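Local atomic coordinates of putative mannose-1-phosphate guanylyl transferase (Thermus thermophilus, PDB entry 2CU2), a protein that probably transfers the guanylyl group of GTP to mannose 1-phosphate, making GDP-mannose. Residues Leu29-Glu33 and Leu262-Phe266; Leu77-Arg82 and Leu221-Ala226; Leu205-Ala211 and Leu228-Ser232; Trp259-Glu263 and Cys289-Ala293. All coordinates share one frame; numbering follows the deposited sequence.

Interaction 1: residues Leu29-Glu33 and Leu262-Phe266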
# COMPACT_ATOMS: atom_id res chain seq x y z
N LEU A 29 -9.55 11.18 13.67
CA LEU A 29 -8.83 10.05 13.13
C LEU A 29 -8.22 9.12 14.19
O LEU A 29 -7.60 9.56 15.15
CB LEU A 29 -7.73 10.64 12.24
CG LEU A 29 -8.30 11.57 11.17
CD1 LEU A 29 -7.21 12.21 10.30
CD2 LEU A 29 -9.26 10.87 10.21
N PRO A 30 -8.41 7.79 14.04
CA PRO A 30 -7.88 6.83 14.99
C PRO A 30 -6.37 6.67 14.83
O PRO A 30 -5.88 6.00 13.93
CB PRO A 30 -8.57 5.49 14.74
CG PRO A 30 -9.07 5.51 13.30
CD PRO A 30 -9.16 7.08 13.01
N LEU A 31 -5.62 7.34 15.73
CA LEU A 31 -4.17 7.39 15.57
C LEU A 31 -3.42 6.64 16.69
O LEU A 31 -3.21 5.44 16.63
CB LEU A 31 -3.74 8.85 15.55
CG LEU A 31 -3.80 9.46 14.14
CD1 LEU A 31 -3.43 10.94 14.12
CD2 LEU A 31 -2.86 8.76 13.16
N PHE A 32 -2.99 7.41 17.71
CA PHE A 32 -2.17 6.84 18.78
C PHE A 32 -3.01 6.03 19.78
O PHE A 32 -4.03 6.49 20.28
CB PHE A 32 -1.46 7.99 19.50
CG PHE A 32 -0.62 8.76 18.52
CD1 PHE A 32 0.52 8.17 17.98
CD2 PHE A 32 -0.99 10.04 18.16
CE1 PHE A 32 1.30 8.89 17.08
CE2 PHE A 32 -0.20 10.76 17.26
CZ PHE A 32 0.94 10.18 16.71
N GLU A 33 -2.60 4.78 20.06
CA GLU A 33 -3.38 3.95 20.97
C GLU A 33 -4.75 3.59 20.39
O GLU A 33 -5.62 3.05 21.06
CB GLU A 33 -3.55 4.69 22.30
CG GLU A 33 -2.29 4.61 23.18
CD GLU A 33 -2.57 5.26 24.52
OE1 GLU A 33 -3.68 5.13 25.02
OE2 GLU A 33 -1.65 5.86 25.07
N LEU A 262 4.20 10.95 13.28
CA LEU A 262 4.03 9.69 13.99
C LEU A 262 5.37 9.21 14.57
O LEU A 262 5.44 8.66 15.67
CB LEU A 262 3.49 8.66 13.01
CG LEU A 262 1.96 8.60 13.01
CD1 LEU A 262 1.31 9.87 12.45
CD2 LEU A 262 1.40 7.44 12.18
N GLU A 263 6.42 9.40 13.79
CA GLU A 263 7.74 8.97 14.23
C GLU A 263 8.18 9.83 15.42
O GLU A 263 8.65 9.31 16.43
CB GLU A 263 8.74 9.09 13.09
CG GLU A 263 10.17 8.80 13.49
CD GLU A 263 11.10 8.80 12.29
OE1 GLU A 263 10.92 7.97 11.38
OE2 GLU A 263 12.02 9.65 12.25
N ARG A 264 8.01 11.14 15.29
CA ARG A 264 8.39 12.07 16.35
C ARG A 264 7.63 11.74 17.62
O ARG A 264 8.21 11.68 18.72
CB ARG A 264 8.10 13.51 15.94
CG ARG A 264 8.81 13.96 14.66
CD ARG A 264 8.73 15.47 14.47
NE ARG A 264 7.35 15.95 14.46
CZ ARG A 264 6.77 16.56 13.42
NH1 ARG A 264 7.45 16.75 12.30
NH2 ARG A 264 5.51 16.97 13.51
N VAL A 265 6.33 11.51 17.49
CA VAL A 265 5.52 11.20 18.65
C VAL A 265 6.00 9.93 19.35
O VAL A 265 6.04 9.88 20.57
CB VAL A 265 4.03 11.06 18.27
CG1 VAL A 265 3.24 10.53 19.47
CG2 VAL A 265 3.49 12.43 17.84
N PHE A 266 6.39 8.91 18.59
CA PHE A 266 6.81 7.68 19.26
C PHE A 266 8.05 7.93 20.15
O PHE A 266 8.23 7.33 21.20
CB PHE A 266 7.10 6.62 18.19
CG PHE A 266 5.90 5.71 17.98
CD1 PHE A 266 4.66 6.26 17.65
CD2 PHE A 266 6.04 4.34 18.12
CE1 PHE A 266 3.56 5.42 17.48
CE2 PHE A 266 4.93 3.51 17.95
CZ PHE A 266 3.69 4.05 17.63

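Interaction 2: residues Leu77-Arg82 and Leu221-Ala226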
# COMPACT_ATOMS: atom_id res chain seq x y z
N LEU A 77 -21.53 24.87 16.93
CA LEU A 77 -21.45 24.67 15.49
C LEU A 77 -21.09 25.94 14.74
O LEU A 77 -21.83 26.92 14.78
CB LEU A 77 -22.79 24.11 14.98
CG LEU A 77 -23.28 22.85 15.70
CD1 LEU A 77 -24.64 22.44 15.15
CD2 LEU A 77 -22.27 21.71 15.51
N GLU A 78 -19.95 25.90 14.05
CA GLU A 78 -19.48 27.03 13.26
C GLU A 78 -20.11 26.93 11.88
O GLU A 78 -19.87 25.97 11.14
CB GLU A 78 -17.95 26.99 13.14
CG GLU A 78 -17.23 27.01 14.48
CD GLU A 78 -15.76 26.59 14.37
OE1 GLU A 78 -14.94 27.39 13.86
OE2 GLU A 78 -15.43 25.47 14.81
N PRO A 79 -20.94 27.92 11.51
CA PRO A 79 -21.60 27.92 10.20
C PRO A 79 -20.66 27.92 8.99
O PRO A 79 -20.97 27.33 7.96
CB PRO A 79 -22.48 29.17 10.26
CG PRO A 79 -21.76 30.06 11.21
CD PRO A 79 -21.33 29.10 12.29
N LEU A 80 -19.52 28.59 9.13
CA LEU A 80 -18.48 28.66 8.12
C LEU A 80 -17.10 28.56 8.77
O LEU A 80 -16.94 28.66 9.98
CB LEU A 80 -18.62 30.00 7.41
CG LEU A 80 -19.98 30.17 6.73
CD1 LEU A 80 -20.10 31.49 5.98
CD2 LEU A 80 -20.26 29.07 5.71
N GLY A 81 -16.09 28.32 7.92
CA GLY A 81 -14.73 28.34 8.43
C GLY A 81 -14.20 29.77 8.57
O GLY A 81 -14.05 30.50 7.60
N ARG A 82 -13.97 30.17 9.83
CA ARG A 82 -13.40 31.48 10.10
C ARG A 82 -12.16 31.40 10.99
O ARG A 82 -11.82 32.33 11.72
CB ARG A 82 -14.48 32.34 10.77
CG ARG A 82 -14.96 33.47 9.86
CD ARG A 82 -15.34 32.97 8.46
NE ARG A 82 -16.07 34.00 7.72
CZ ARG A 82 -16.47 33.71 6.48
NH1 ARG A 82 -16.21 32.52 5.96
NH2 ARG A 82 -17.15 34.61 5.77
N LEU A 221 -26.34 34.02 14.32
CA LEU A 221 -25.00 33.45 14.17
C LEU A 221 -24.59 33.37 12.70
O LEU A 221 -23.49 33.73 12.31
CB LEU A 221 -25.00 32.06 14.80
CG LEU A 221 -23.64 31.37 14.69
CD1 LEU A 221 -22.51 32.21 15.28
CD2 LEU A 221 -23.60 30.02 15.41
N GLU A 222 -25.51 32.82 11.89
CA GLU A 222 -25.22 32.69 10.46
C GLU A 222 -24.87 34.04 9.83
O GLU A 222 -23.89 34.19 9.12
CB GLU A 222 -26.46 32.10 9.78
CG GLU A 222 -26.21 30.70 9.23
CD GLU A 222 -26.71 30.62 7.81
OE1 GLU A 222 -27.09 31.65 7.26
OE2 GLU A 222 -26.72 29.52 7.25
N GLU A 223 -25.75 35.03 10.08
CA GLU A 223 -25.50 36.36 9.54
C GLU A 223 -24.15 36.91 9.99
O GLU A 223 -23.32 37.32 9.19
CB GLU A 223 -26.63 37.28 10.00
CG GLU A 223 -26.47 38.71 9.49
CD GLU A 223 -25.67 39.52 10.49
OE1 GLU A 223 -26.04 39.53 11.65
OE2 GLU A 223 -24.68 40.13 10.09
N VAL A 224 -23.99 36.93 11.33
CA VAL A 224 -22.76 37.47 11.91
C VAL A 224 -21.51 36.79 11.34
O VAL A 224 -20.55 37.44 10.92
CB VAL A 224 -22.81 37.30 13.43
CG1 VAL A 224 -21.45 37.65 14.03
CG2 VAL A 224 -23.87 38.20 14.03
N TYR A 225 -21.51 35.44 11.36
CA TYR A 225 -20.32 34.70 10.93
C TYR A 225 -19.97 34.96 9.45
O TYR A 225 -18.82 35.04 9.06
CB TYR A 225 -20.54 33.20 11.16
CG TYR A 225 -19.37 32.59 11.86
CD1 TYR A 225 -19.08 32.95 13.17
CD2 TYR A 225 -18.59 31.61 11.23
CE1 TYR A 225 -18.04 32.35 13.86
CE2 TYR A 225 -17.54 31.01 11.91
CZ TYR A 225 -17.25 31.38 13.22
OH TYR A 225 -16.19 30.80 13.90
N ALA A 226 -21.02 35.07 8.61
CA ALA A 226 -20.77 35.24 7.18
C ALA A 226 -19.95 36.51 6.88
O ALA A 226 -19.09 36.54 6.01
CB ALA A 226 -22.11 35.30 6.44

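Interaction 3: residues Leu205-Ala211 and Leu228-Ser232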
# COMPACT_ATOMS: atom_id res chain seq x y z
N LEU A 205 -9.10 43.92 17.01
CA LEU A 205 -9.92 43.14 16.07
C LEU A 205 -11.40 43.58 16.06
O LEU A 205 -12.31 42.87 16.49
CB LEU A 205 -9.82 41.67 16.47
CG LEU A 205 -10.12 40.68 15.34
CD1 LEU A 205 -9.29 40.90 14.08
CD2 LEU A 205 -9.85 39.23 15.75
N PRO A 206 -11.58 44.84 15.60
CA PRO A 206 -12.89 45.50 15.58
C PRO A 206 -14.04 44.64 15.05
O PRO A 206 -15.16 44.67 15.54
CB PRO A 206 -12.71 46.76 14.76
CG PRO A 206 -11.26 47.19 14.96
CD PRO A 206 -10.57 45.75 15.10
N SER A 207 -13.75 43.91 13.95
CA SER A 207 -14.78 43.05 13.36
C SER A 207 -15.36 42.06 14.39
O SER A 207 -16.54 41.77 14.41
CB SER A 207 -14.16 42.28 12.20
OG SER A 207 -13.07 41.49 12.67
N HIS A 208 -14.45 41.51 15.22
CA HIS A 208 -14.89 40.50 16.19
C HIS A 208 -15.52 41.14 17.44
O HIS A 208 -16.39 40.57 18.09
CB HIS A 208 -13.67 39.65 16.58
CG HIS A 208 -13.32 38.69 15.47
ND1 HIS A 208 -13.03 39.08 14.20
CD2 HIS A 208 -13.27 37.29 15.52
CE1 HIS A 208 -12.80 37.94 13.51
NE2 HIS A 208 -12.94 36.85 14.28
N HIS A 209 -15.02 42.33 17.81
CA HIS A 209 -15.62 43.02 18.95
C HIS A 209 -17.08 43.39 18.65
O HIS A 209 -17.99 43.21 19.45
CB HIS A 209 -14.80 44.28 19.28
CG HIS A 209 -15.61 45.24 20.13
ND1 HIS A 209 -16.37 46.23 19.62
CD2 HIS A 209 -15.66 45.32 21.53
CE1 HIS A 209 -16.90 46.88 20.67
NE2 HIS A 209 -16.49 46.36 21.83
N GLU A 210 -17.28 43.93 17.43
CA GLU A 210 -18.63 44.27 17.00
C GLU A 210 -19.51 43.02 16.88
O GLU A 210 -20.67 42.99 17.27
CB GLU A 210 -18.55 44.99 15.64
CG GLU A 210 -19.79 45.84 15.35
CD GLU A 210 -19.60 46.59 14.04
OE1 GLU A 210 -19.86 46.02 13.00
OE2 GLU A 210 -19.24 47.76 14.09
N ALA A 211 -18.91 41.97 16.29
CA ALA A 211 -19.65 40.72 16.16
C ALA A 211 -20.06 40.18 17.53
O ALA A 211 -21.17 39.71 17.73
CB ALA A 211 -18.75 39.71 15.43
N LEU A 228 -17.89 37.99 8.88
CA LEU A 228 -16.67 38.01 9.67
C LEU A 228 -15.47 37.62 8.80
O LEU A 228 -15.54 36.74 7.95
CB LEU A 228 -16.90 36.96 10.77
CG LEU A 228 -16.03 37.09 12.03
CD1 LEU A 228 -16.22 38.39 12.80
CD2 LEU A 228 -16.34 35.99 13.03
N PRO A 229 -14.34 38.34 8.98
CA PRO A 229 -13.10 38.02 8.26
C PRO A 229 -12.44 36.76 8.85
O PRO A 229 -12.42 36.53 10.05
CB PRO A 229 -12.19 39.22 8.47
CG PRO A 229 -12.58 39.82 9.81
CD PRO A 229 -14.13 39.50 9.83
N LYS A 230 -11.87 35.93 7.95
CA LYS A 230 -11.19 34.72 8.40
C LYS A 230 -9.77 35.02 8.89
O LYS A 230 -8.90 35.43 8.14
CB LYS A 230 -11.13 33.73 7.22
CG LYS A 230 -10.41 32.42 7.57
CD LYS A 230 -10.19 31.53 6.35
CE LYS A 230 -9.32 30.30 6.66
NZ LYS A 230 -9.71 29.19 5.79
N ILE A 231 -9.57 34.83 10.21
CA ILE A 231 -8.25 35.09 10.79
C ILE A 231 -8.02 34.25 12.04
O ILE A 231 -8.93 33.93 12.79
CB ILE A 231 -8.16 36.59 11.13
CG1 ILE A 231 -6.72 36.95 11.52
CG2 ILE A 231 -9.07 36.91 12.32
CD1 ILE A 231 -6.52 38.45 11.68
N SER A 232 -6.75 33.83 12.23
CA SER A 232 -6.41 33.08 13.43
C SER A 232 -6.38 34.00 14.65
O SER A 232 -6.24 35.21 14.55
CB SER A 232 -5.05 32.42 13.24
OG SER A 232 -4.02 33.33 13.60
O HOH W 1 -12.07 35.00 12.55

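Interaction 4: residues Trp259-Glu263 and Cys289-Ala293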
# COMPACT_ATOMS: atom_id res chain seq x y z
N TRP A 259 2.41 12.81 8.31
CA TRP A 259 2.67 11.42 8.67
C TRP A 259 3.98 11.25 9.45
O TRP A 259 4.13 10.35 10.27
CB TRP A 259 2.72 10.59 7.38
CG TRP A 259 1.35 10.29 6.91
CD1 TRP A 259 0.73 10.78 5.75
CD2 TRP A 259 0.40 9.39 7.54
NE1 TRP A 259 -0.52 10.28 5.57
CE2 TRP A 259 -0.76 9.37 6.72
CE3 TRP A 259 0.43 8.62 8.70
CZ2 TRP A 259 -1.84 8.59 7.07
CZ3 TRP A 259 -0.66 7.84 9.05
CH2 TRP A 259 -1.80 7.82 8.23
N ARG A 260 4.96 12.11 9.14
CA ARG A 260 6.24 12.01 9.82
C ARG A 260 6.11 12.25 11.33
O ARG A 260 6.93 11.84 12.13
CB ARG A 260 7.20 13.03 9.21
CG ARG A 260 8.63 12.50 9.11
CD ARG A 260 9.60 13.27 10.01
NE ARG A 260 10.61 12.37 10.57
CZ ARG A 260 11.86 12.47 10.08
NH1 ARG A 260 12.14 13.36 9.14
NH2 ARG A 260 12.82 11.67 10.55
N ALA A 261 5.03 12.98 11.69
CA ALA A 261 4.82 13.29 13.10
C ALA A 261 4.68 12.02 13.94
O ALA A 261 4.93 11.99 15.14
CB ALA A 261 3.55 14.13 13.22
N LEU A 262 4.20 10.95 13.28
CA LEU A 262 4.03 9.69 13.99
C LEU A 262 5.37 9.21 14.57
O LEU A 262 5.44 8.66 15.67
CB LEU A 262 3.49 8.66 13.01
CG LEU A 262 1.96 8.60 13.01
CD1 LEU A 262 1.31 9.87 12.45
CD2 LEU A 262 1.40 7.44 12.18
N GLU A 263 6.42 9.40 13.79
CA GLU A 263 7.74 8.97 14.23
C GLU A 263 8.18 9.83 15.42
O GLU A 263 8.65 9.31 16.43
CB GLU A 263 8.74 9.09 13.09
CG GLU A 263 10.17 8.80 13.49
CD GLU A 263 11.10 8.80 12.29
OE1 GLU A 263 10.92 7.97 11.38
OE2 GLU A 263 12.02 9.65 12.25
N CYS A 289 11.08 3.43 9.00
CA CYS A 289 9.80 3.67 8.32
C CYS A 289 8.63 4.01 9.24
O CYS A 289 8.69 3.82 10.45
CB CYS A 289 9.42 2.45 7.48
SG CYS A 289 10.41 2.24 5.99
N VAL A 290 7.58 4.55 8.63
CA VAL A 290 6.36 4.89 9.35
C VAL A 290 5.27 4.13 8.59
O VAL A 290 5.04 4.38 7.40
CB VAL A 290 6.06 6.40 9.29
CG1 VAL A 290 4.67 6.66 9.82
CG2 VAL A 290 7.09 7.17 10.12
N VAL A 291 4.61 3.21 9.28
CA VAL A 291 3.57 2.40 8.66
C VAL A 291 2.21 2.51 9.34
O VAL A 291 2.10 2.39 10.56
CB VAL A 291 3.97 0.90 8.70
CG1 VAL A 291 2.85 0.05 8.11
CG2 VAL A 291 5.28 0.69 7.95
N TYR A 292 1.18 2.76 8.54
CA TYR A 292 -0.17 2.82 9.07
C TYR A 292 -0.97 1.78 8.30
O TYR A 292 -1.08 1.84 7.08
CB TYR A 292 -0.81 4.19 8.86
CG TYR A 292 -2.13 4.31 9.61
CD1 TYR A 292 -2.19 4.95 10.85
CD2 TYR A 292 -3.29 3.70 9.12
CE1 TYR A 292 -3.37 4.98 11.59
CE2 TYR A 292 -4.49 3.72 9.86
CZ TYR A 292 -4.51 4.37 11.09
OH TYR A 292 -5.67 4.41 11.83
N ALA A 293 -1.52 0.82 9.02
CA ALA A 293 -2.39 -0.21 8.46
C ALA A 293 -3.70 -0.32 9.24
O ALA A 293 -3.76 -0.85 10.34
CB ALA A 293 -1.64 -1.54 8.50

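Interaction 1: residues Leu29-Glu33 and Leu262-Phe266
Phe32 lays its ring against Val265 and Leu262 where the loop that follows strand 3-8 of the nucleotidyltransferase (GT-A-type) fold meets helix 261-266. The tight part is a CH-pi contact: Val265 CG1 sits over one face of the ring, 3.8 Å from the Phe32 centroid and 23° off the normal, displaced toward the rim. The other branch of the valine follows the same rim, with Val265 CG2 3.6 Å from Phe32 CZ. With CG1 anti to its own backbone N (chi1 171°) and CG2 anti to the carbonyl carbon, Val265 turns both methyls to the aromatic ring. Leu262, one helical turn earlier, approaches obliquely, its CG 4.1 Å from Phe32 CE1.

Looser packing lies on two flanks. Leu31 reaches the helix through a single methyl, CD2, 4.4 Å from Leu262 CD1; its side chain also rests on Leu19 and Leu37. Toward the more exposed flank, Phe266 meets Phe32 at the ring edges, without stacking. Leu276 of strand 274-276 touches Phe32, Leu262 and Phe266, and Tyr111 adds a further ring beside Phe32. Were Phe32 reduced to an alanine, the Val265 methyls would probably lose their aromatic partner and a gap would open between loop and helix. At the partly exposed margin the contact ends with Phe266 CE1 placed 4.1 Å from Phe32 CD1, near the planes of both rings.

Interaction 2: residues Leu77-Arg82 and Leu221-Ala226
Pro79 and Tyr225 form the centre of a contact between the loop leaving strand 74-78, an edge strand of the parallel part of the nucleotidyltransferase sheet, and the short helix 221-226. Apolar packing comes first. The proline crosses the tyrosine side chain at about a right angle and covers one ring face, a CH-pi contact in which Pro79 CD lies 4.2 Å from the Tyr225 centroid. Its CG presses closer to the root of that side chain, 3.4 Å from Tyr225 CB. Leu221 reaches Pro79 from one turn earlier on the helix: a chi1 of 180° points its CG directly away from its own N and brings CD2 to 4.0 Å from Pro79 CD. Beyond the tyrosine, Leu80 CD1 touches Ala226, while Arg82 CB comes to 3.5 Å from Tyr225 CE2 at an oblique angle.

Polar groups meet the rim and the helix end. Leu80 O lies in the plane of the tyrosine ring, at its edge, 3.1 Å from Tyr225 CE2. The guanidinium of Arg82 slides past the tyrosine, the two planes 25° apart, toward the last carbonyls of the helix; its stronger partner is Leu228 O, bound through NE. Glu222, on the exposed flank, forms a salt bridge with Arg60. Across the contact itself the hydrogen bond is weak and bent: Arg82 NH2 donates to Ala226 O at 2.7 Å, with an N-H...O angle of 127°.

Interaction 3: residues Leu205-Ala211 and Leu228-Ser232
His208 has its imidazole overlapped by the branched end of Leu228, whose CD1 lies over one ring face, 3.6 Å from the centroid and 18° off the normal. The opposite face is covered by Leu205 CD2, so the imidazole is sandwiched between two leucine methyls. Leu228 extends its CG away from its own N (chi1 -159°), which carries both methyls to the ring, and CD1 also reaches Ala211 CB at 3.9 Å. Farther along, Ile231 CG2 touches Leu205 CD2 at 4.2 Å, and the isoleucine side chain also rests on Ala85 of helix 83-98.

Polar partners approach the ring at its edge. Ser207 OG shares a 2.9 Å hydrogen bond with His208 ND1 and lies against the Pro229 ring. On the other nitrogen, a water sits 2.7 Å from His208 NE2 and donates to Pro229 O, joining the start of helix 206-216 to the loop between helices 221-226 and 233-238 inside the nucleotidyltransferase fold.

With a leucine methyl over each face and a polar partner in its plane at each nitrogen, the imidazole is probably held in its rotation.

Interaction 4: residues Trp259-Glu263 and Cys289-Ala293
Glu263 OE2 takes Arg260 NH2 in a salt bridge of 2.8 Å, nearly straight with an N-H...O angle of 168°, while the CB of the same glutamate packs on Val290. The oxygen lies in the guanidinium plane, whereas the arginine comes in from above the carboxylate plane. The other oxygen, OE1, pairs with Lys320, so the negative charge is probably well balanced. The extended glutamate passes beside the valine, and Val290 CG2 lies 3.9 Å from Glu263 CB.

Val290 sends both methyls against the segment 259-263. While CG2 faces the glutamate, CG1 meets Leu262 CB at 3.9 Å and the carbonyl oxygen of Trp259 at 3.8 Å.

Trp259 and Tyr292 make the second apolar patch, their side chains crossing at about a right angle. The far rim of the indole reaches the root of the tyrosine, CZ3 standing 3.7 Å from Tyr292 CB. The two rings meet obliquely, with planes at 59° and centroids 5.6 Å apart. Each polar end is tied to the N-terminal part of the chain: Trp259 NE1 donates to Trp17 O, and Tyr292 OH bonds to Pro30 O. Loss of the indole of Trp259 to a leucine is likely to open a gap beside Tyr292 and leave Trp17 O without this donor.

Helix 261-266 thus packs against strand 290-293 of the four-stranded sheet, joining the nucleotidyltransferase fold to the C-terminal region assigned to the mannose-phosphate isomerase/GMP-like beta-helix family.

The four contacts form two pairs on opposite sides of the chain's centre. Interactions 1 and 4, with centres about 7 Å apart, share Leu262 and Glu263 on helix 261-266 and are joined by the bond from Pro30 to Tyr292. Interactions 2 and 3, about 11 Å apart between centres, touch through Arg82 and Leu228 and use the consecutive helices 206-216 and 221-226. Between the pairs, centres lie 32 to 38 Å apart. Along the chain, 2 and 3 interlock inside the loop closed by 1; interaction 4 opens after both have closed, on the stretch where 1 ends. Interactions 1 to 3 lie within the nucleotidyltransferase range; interaction 4 alone reaches from it to the C-terminal sheet.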